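Local coordinates for protein ferritin (Pseudo-nitzschia multiseries, PDB 4ISM) that probably stores iron in soluble, non-toxic form, taking it up as ferrous ion, oxidising it with oxygen and depositing it as ferric hydroxide, at residues R11-E16 with I67-V72; Q15-S20 with H52-V57. All coordinates share one frame; numbering follows the deposited sequence.

Contact 1: R11-E16 with I67-V72. With ZN (zinc ion), chain M.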
# COMPACT_ATOMS: atom_id res chain seq x y z
N ARG B 11 -41.41 6.47 -38.96
CA ARG B 11 -41.80 7.79 -38.55
C ARG B 11 -41.34 8.06 -37.11
O ARG B 11 -41.12 9.23 -36.73
CB ARG B 11 -43.31 7.89 -38.64
CG ARG B 11 -43.93 9.10 -38.05
CD ARG B 11 -45.45 9.00 -38.06
NE ARG B 11 -46.07 10.21 -37.48
CZ ARG B 11 -45.95 10.58 -36.20
NH1 ARG B 11 -45.23 9.85 -35.34
NH2 ARG B 11 -46.53 11.69 -35.79
N GLN B 12 -41.18 7.02 -36.31
CA GLN B 12 -40.73 7.30 -34.89
C GLN B 12 -39.31 7.84 -34.90
O GLN B 12 -38.96 8.71 -34.07
CB GLN B 12 -40.81 6.04 -34.06
CG GLN B 12 -40.71 6.32 -32.55
CD GLN B 12 -41.73 7.31 -32.04
OE1 GLN B 12 -42.89 7.35 -32.50
NE2 GLN B 12 -41.30 8.14 -31.09
N VAL B 13 -38.47 7.34 -35.83
CA VAL B 13 -37.12 7.81 -35.92
C VAL B 13 -37.15 9.35 -36.17
O VAL B 13 -36.46 10.15 -35.51
CB VAL B 13 -36.30 7.06 -37.00
CG1 VAL B 13 -34.93 7.72 -37.19
CG2 VAL B 13 -36.07 5.57 -36.61
N THR B 14 -37.99 9.75 -37.13
CA THR B 14 -38.12 11.16 -37.48
C THR B 14 -38.58 11.98 -36.28
O THR B 14 -38.07 13.05 -36.03
CB THR B 14 -39.14 11.31 -38.63
OG1 THR B 14 -38.66 10.43 -39.66
CG2 THR B 14 -39.11 12.74 -39.15
N GLN B 15 -39.56 11.47 -35.56
CA GLN B 15 -40.04 12.20 -34.40
C GLN B 15 -38.94 12.39 -33.35
O GLN B 15 -38.88 13.46 -32.75
CB GLN B 15 -41.19 11.44 -33.77
CG GLN B 15 -41.70 12.21 -32.58
CD GLN B 15 -42.92 13.07 -32.89
OE1 GLN B 15 -43.04 13.68 -34.01
NE2 GLN B 15 -43.91 13.04 -31.95
N GLU B 16 -38.09 11.36 -33.08
CA GLU B 16 -37.06 11.53 -32.04
C GLU B 16 -36.07 12.59 -32.56
O GLU B 16 -35.65 13.47 -31.80
CB GLU B 16 -36.32 10.21 -31.75
CG GLU B 16 -37.26 9.06 -31.30
CD GLU B 16 -37.83 9.33 -29.92
OE1 GLU B 16 -37.26 10.19 -29.17
OE2 GLU B 16 -38.91 8.76 -29.59
N ILE B 67 -35.45 1.19 -42.88
CA ILE B 67 -35.49 2.57 -42.41
C ILE B 67 -35.00 3.31 -43.60
O ILE B 67 -34.04 2.86 -44.22
CB ILE B 67 -34.42 2.79 -41.30
CG1 ILE B 67 -34.86 2.13 -40.02
CG2 ILE B 67 -34.17 4.28 -41.05
CD1 ILE B 67 -36.26 2.59 -39.59
N GLU B 68 -35.64 4.43 -43.90
CA GLU B 68 -35.11 5.47 -44.78
C GLU B 68 -35.23 6.78 -44.05
O GLU B 68 -36.33 7.15 -43.63
CB GLU B 68 -35.92 5.53 -46.07
CG GLU B 68 -35.51 4.38 -46.92
CD GLU B 68 -36.19 4.41 -48.28
OE1 GLU B 68 -37.00 5.33 -48.50
OE2 GLU B 68 -35.88 3.54 -49.10
N LEU B 69 -34.09 7.38 -43.77
CA LEU B 69 -34.10 8.65 -43.05
C LEU B 69 -34.86 9.72 -43.86
O LEU B 69 -34.62 9.88 -45.08
CB LEU B 69 -32.69 9.12 -42.80
CG LEU B 69 -31.84 8.15 -41.96
CD1 LEU B 69 -30.39 8.67 -41.84
CD2 LEU B 69 -32.44 8.02 -40.56
N GLN B 70 -35.70 10.47 -43.16
CA GLN B 70 -36.49 11.55 -43.74
C GLN B 70 -35.78 12.84 -43.37
O GLN B 70 -34.89 12.83 -42.47
CB GLN B 70 -37.93 11.55 -43.15
CG GLN B 70 -38.60 10.20 -43.34
CD GLN B 70 -40.05 10.25 -42.92
OE1 GLN B 70 -40.92 10.17 -43.80
NE2 GLN B 70 -40.36 10.39 -41.58
N ALA B 71 -36.25 13.95 -43.93
CA ALA B 71 -35.72 15.28 -43.54
C ALA B 71 -36.05 15.43 -42.05
O ALA B 71 -37.05 14.89 -41.60
CB ALA B 71 -36.39 16.48 -44.28
N VAL B 72 -35.24 16.22 -41.35
CA VAL B 72 -35.54 16.61 -39.97
C VAL B 72 -36.05 18.05 -40.07
O VAL B 72 -35.27 18.93 -40.41
CB VAL B 72 -34.35 16.47 -39.04
CG1 VAL B 72 -34.80 16.69 -37.58
CG2 VAL B 72 -33.75 15.04 -39.17
ZN ZN M . -37.42 10.55 -27.21
O HOH W 1 -36.12 9.53 -40.35
O HOH W 2 -38.63 8.56 -27.02
O HOH W 3 -38.78 11.46 -25.95

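Contact 2: Q15-S20 with H52-V57. With ZN (zinc ion), chain M.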
# COMPACT_ATOMS: atom_id res chain seq x y z
N GLN B 15 -39.56 11.47 -35.56
CA GLN B 15 -40.04 12.20 -34.40
C GLN B 15 -38.94 12.39 -33.35
O GLN B 15 -38.88 13.46 -32.75
CB GLN B 15 -41.19 11.44 -33.77
CG GLN B 15 -41.70 12.21 -32.58
CD GLN B 15 -42.92 13.07 -32.89
OE1 GLN B 15 -43.04 13.68 -34.01
NE2 GLN B 15 -43.91 13.04 -31.95
N GLU B 16 -38.09 11.36 -33.08
CA GLU B 16 -37.06 11.53 -32.04
C GLU B 16 -36.07 12.59 -32.56
O GLU B 16 -35.65 13.47 -31.80
CB GLU B 16 -36.32 10.21 -31.75
CG GLU B 16 -37.26 9.06 -31.30
CD GLU B 16 -37.83 9.33 -29.92
OE1 GLU B 16 -37.26 10.19 -29.17
OE2 GLU B 16 -38.91 8.76 -29.59
N PHE B 17 -35.70 12.52 -33.85
CA PHE B 17 -34.70 13.50 -34.36
C PHE B 17 -35.30 14.91 -34.42
O PHE B 17 -34.57 15.92 -34.28
CB PHE B 17 -34.20 13.06 -35.70
CG PHE B 17 -33.31 11.85 -35.63
CD1 PHE B 17 -32.70 11.43 -34.42
CD2 PHE B 17 -33.08 11.10 -36.79
CE1 PHE B 17 -31.85 10.33 -34.38
CE2 PHE B 17 -32.24 9.99 -36.75
CZ PHE B 17 -31.62 9.61 -35.55
N THR B 18 -36.58 15.00 -34.75
CA THR B 18 -37.31 16.32 -34.73
C THR B 18 -37.27 16.93 -33.31
O THR B 18 -37.00 18.13 -33.15
CB THR B 18 -38.80 16.11 -35.18
OG1 THR B 18 -38.83 15.70 -36.56
CG2 THR B 18 -39.69 17.42 -35.00
N ALA B 19 -37.57 16.11 -32.31
CA ALA B 19 -37.48 16.47 -30.89
C ALA B 19 -36.09 16.90 -30.57
O ALA B 19 -35.90 17.92 -29.91
CB ALA B 19 -37.96 15.30 -29.97
N SER B 20 -35.07 16.17 -31.03
CA SER B 20 -33.70 16.58 -30.71
C SER B 20 -33.45 18.03 -31.22
O SER B 20 -32.78 18.89 -30.54
CB SER B 20 -32.75 15.55 -31.40
OG SER B 20 -31.39 15.87 -31.26
N HIS B 52 -32.27 8.30 -28.44
CA HIS B 52 -33.54 7.54 -28.62
C HIS B 52 -33.77 7.17 -30.11
O HIS B 52 -34.16 6.04 -30.41
CB HIS B 52 -34.82 8.34 -28.22
CG HIS B 52 -34.90 8.71 -26.76
ND1 HIS B 52 -35.78 9.66 -26.30
CD2 HIS B 52 -34.19 8.29 -25.67
CE1 HIS B 52 -35.60 9.84 -25.00
NE2 HIS B 52 -34.63 9.04 -24.59
N GLY B 53 -33.64 8.14 -30.99
CA GLY B 53 -33.74 7.86 -32.43
C GLY B 53 -32.79 6.74 -32.86
O GLY B 53 -33.12 5.85 -33.68
N LEU B 54 -31.55 6.88 -32.46
CA LEU B 54 -30.56 5.84 -32.81
C LEU B 54 -30.97 4.44 -32.30
O LEU B 54 -30.61 3.40 -32.89
CB LEU B 54 -29.16 6.20 -32.33
CG LEU B 54 -28.58 7.49 -32.96
CD1 LEU B 54 -27.25 7.86 -32.23
CD2 LEU B 54 -28.45 7.40 -34.49
N GLY B 55 -31.55 4.43 -31.12
CA GLY B 55 -32.09 3.14 -30.61
C GLY B 55 -33.14 2.52 -31.45
O GLY B 55 -33.17 1.30 -31.62
N PHE B 56 -34.04 3.34 -31.97
CA PHE B 56 -35.04 2.88 -32.92
C PHE B 56 -34.39 2.42 -34.20
O PHE B 56 -34.75 1.35 -34.74
CB PHE B 56 -36.08 3.99 -33.21
CG PHE B 56 -37.16 4.00 -32.17
CD1 PHE B 56 -36.93 4.62 -30.92
CD2 PHE B 56 -38.38 3.31 -32.36
CE1 PHE B 56 -37.89 4.59 -29.90
CE2 PHE B 56 -39.33 3.28 -31.33
CZ PHE B 56 -39.10 3.93 -30.12
N VAL B 57 -33.39 3.20 -34.67
CA VAL B 57 -32.68 2.80 -35.89
C VAL B 57 -32.05 1.40 -35.69
O VAL B 57 -32.18 0.54 -36.56
CB VAL B 57 -31.57 3.83 -36.34
CG1 VAL B 57 -30.67 3.20 -37.40
CG2 VAL B 57 -32.19 5.19 -36.81
ZN ZN M . -37.42 10.55 -27.21
O HOH W 2 -38.63 8.56 -27.02
O HOH W 3 -38.78 11.46 -25.95

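Contact 1: R11-E16 with I67-V72
Gln-70 reaches from the loop onto helix 4-32 and ends on the hydroxyl of Thr-14. Gln-70 CB and CG each pass 3.7 Å from Thr-14 OG1, and Gln-70 CD comes to 3.5 Å, skirting the hydroxyl without bonding to it. With CG anti to its own carbonyl carbon (chi1 -55°) and the chain extended beyond it, the amide is carried across the threonine side chain at about a right angle. At the tip, Gln-70 NE2 donates to Thr-14 OG1 over 2.6 Å, almost straight at 170° and with the oxygen lying in the amide plane.

The same hydroxyl has a second tie to the loop. A water 2.8 Å from Thr-14 OG1 accepts the backbone N-H of Gln-70, so the hydroxyl is tied directly to the amide of Gln-70 and, through the water, to its backbone N-H. The methyl CG2 of Thr-14 faces the loop too, near Ala-71 O.

This loop belongs to the long connection by which the ferritin four-helix bundle crosses from helix 36-62 to helix 84-111, running here along the outside of helix 4-32. Beside the polar pair the attachment is apolar: the two methyls of Val-13 divide their work, CG2 meeting Ile-67 CD1 at 4.2 Å and CG1 meeting Leu-69 CD2. Branched aliphatic residues suit this place, because Val-13 also packs inward on Phe-56 and Val-57 of helix 36-62, while Ile-67 and Leu-69 are covered by Ile-28 and Leu-24 of a neighbouring subunit.

Contact 2: Q15-S20 with H52-V57
Glu-16 and His-52 meet at a zinc ion, which Glu-16 OE1 binds at 2.0 Å and His-52 ND1 at 2.1 Å. The carboxylate oxygen lies at the edge of the imidazole, near its plane, and the two flat groups are turned 77° apart. OE1 and ND1 both bind the metal, and it is the metal that joins them, not a hydrogen bond. Two waters and Glu-49 complete the ligands found on the ion; one of these waters also donates to Glu-16 OE2, which Gln-12 and Asn-98 hold as well.

A bend at chi2 (-69°) turns the carboxylate of Glu-16 towards the metal and brings OE1 within 3.2 Å of His-52 CB. Behind it, segments 15-20 and 52-57 run nearly antiparallel (164°), with their axes 8.8 Å apart at closest approach. Gly-53 suits the crossing: Glu-16 CB rests 3.5 Å from Gly-53 N, and Phe-17 CE1 lies 3.7 Å from Gly-53 CA, where any side chain would strike the ring. Phe-17 CZ then touches Leu-54 CD2, and Leu-24 of a neighbouring subunit packs on both residues. Cutting Phe-17 back to an alanine is likely to open a gap over Gly-53 and leave Leu-54 without its aromatic neighbour on this helix. Further out, Phe-56 beds the helix among Phe-9, Phe-120 and Phe-124.

This is part of the ferroxidase centre within the ferritin bundle, and iron is seen bound by Glu-16 and His-52 too. A hard carboxylate oxygen beside an imidazole nitrogen, with water in the same shell, makes a site that can take zinc or iron and is consistent with ligand exchange during iron oxidation.

Both contacts start from helix 4-32 and share Gln-15 and Glu-16, but one turns to a loop and the other to helix 36-62, over faces that partly overlap. Contact 2 is buried, its centre about 9 Å from the centre of the chain, and joins two bundle helices; contact 1, centred about 14 Å from it, is partly buried and fastens a loop to the bundle's exterior. Their chemistry follows: outside, an amide, a hydroxyl and water beside a strip of aliphatic side chains; inside, metal coordination and close packing against glycine. The two meet where Val-72 CG1 comes 3.4 Å from Phe-17 O. A neighbouring subunit packs against both.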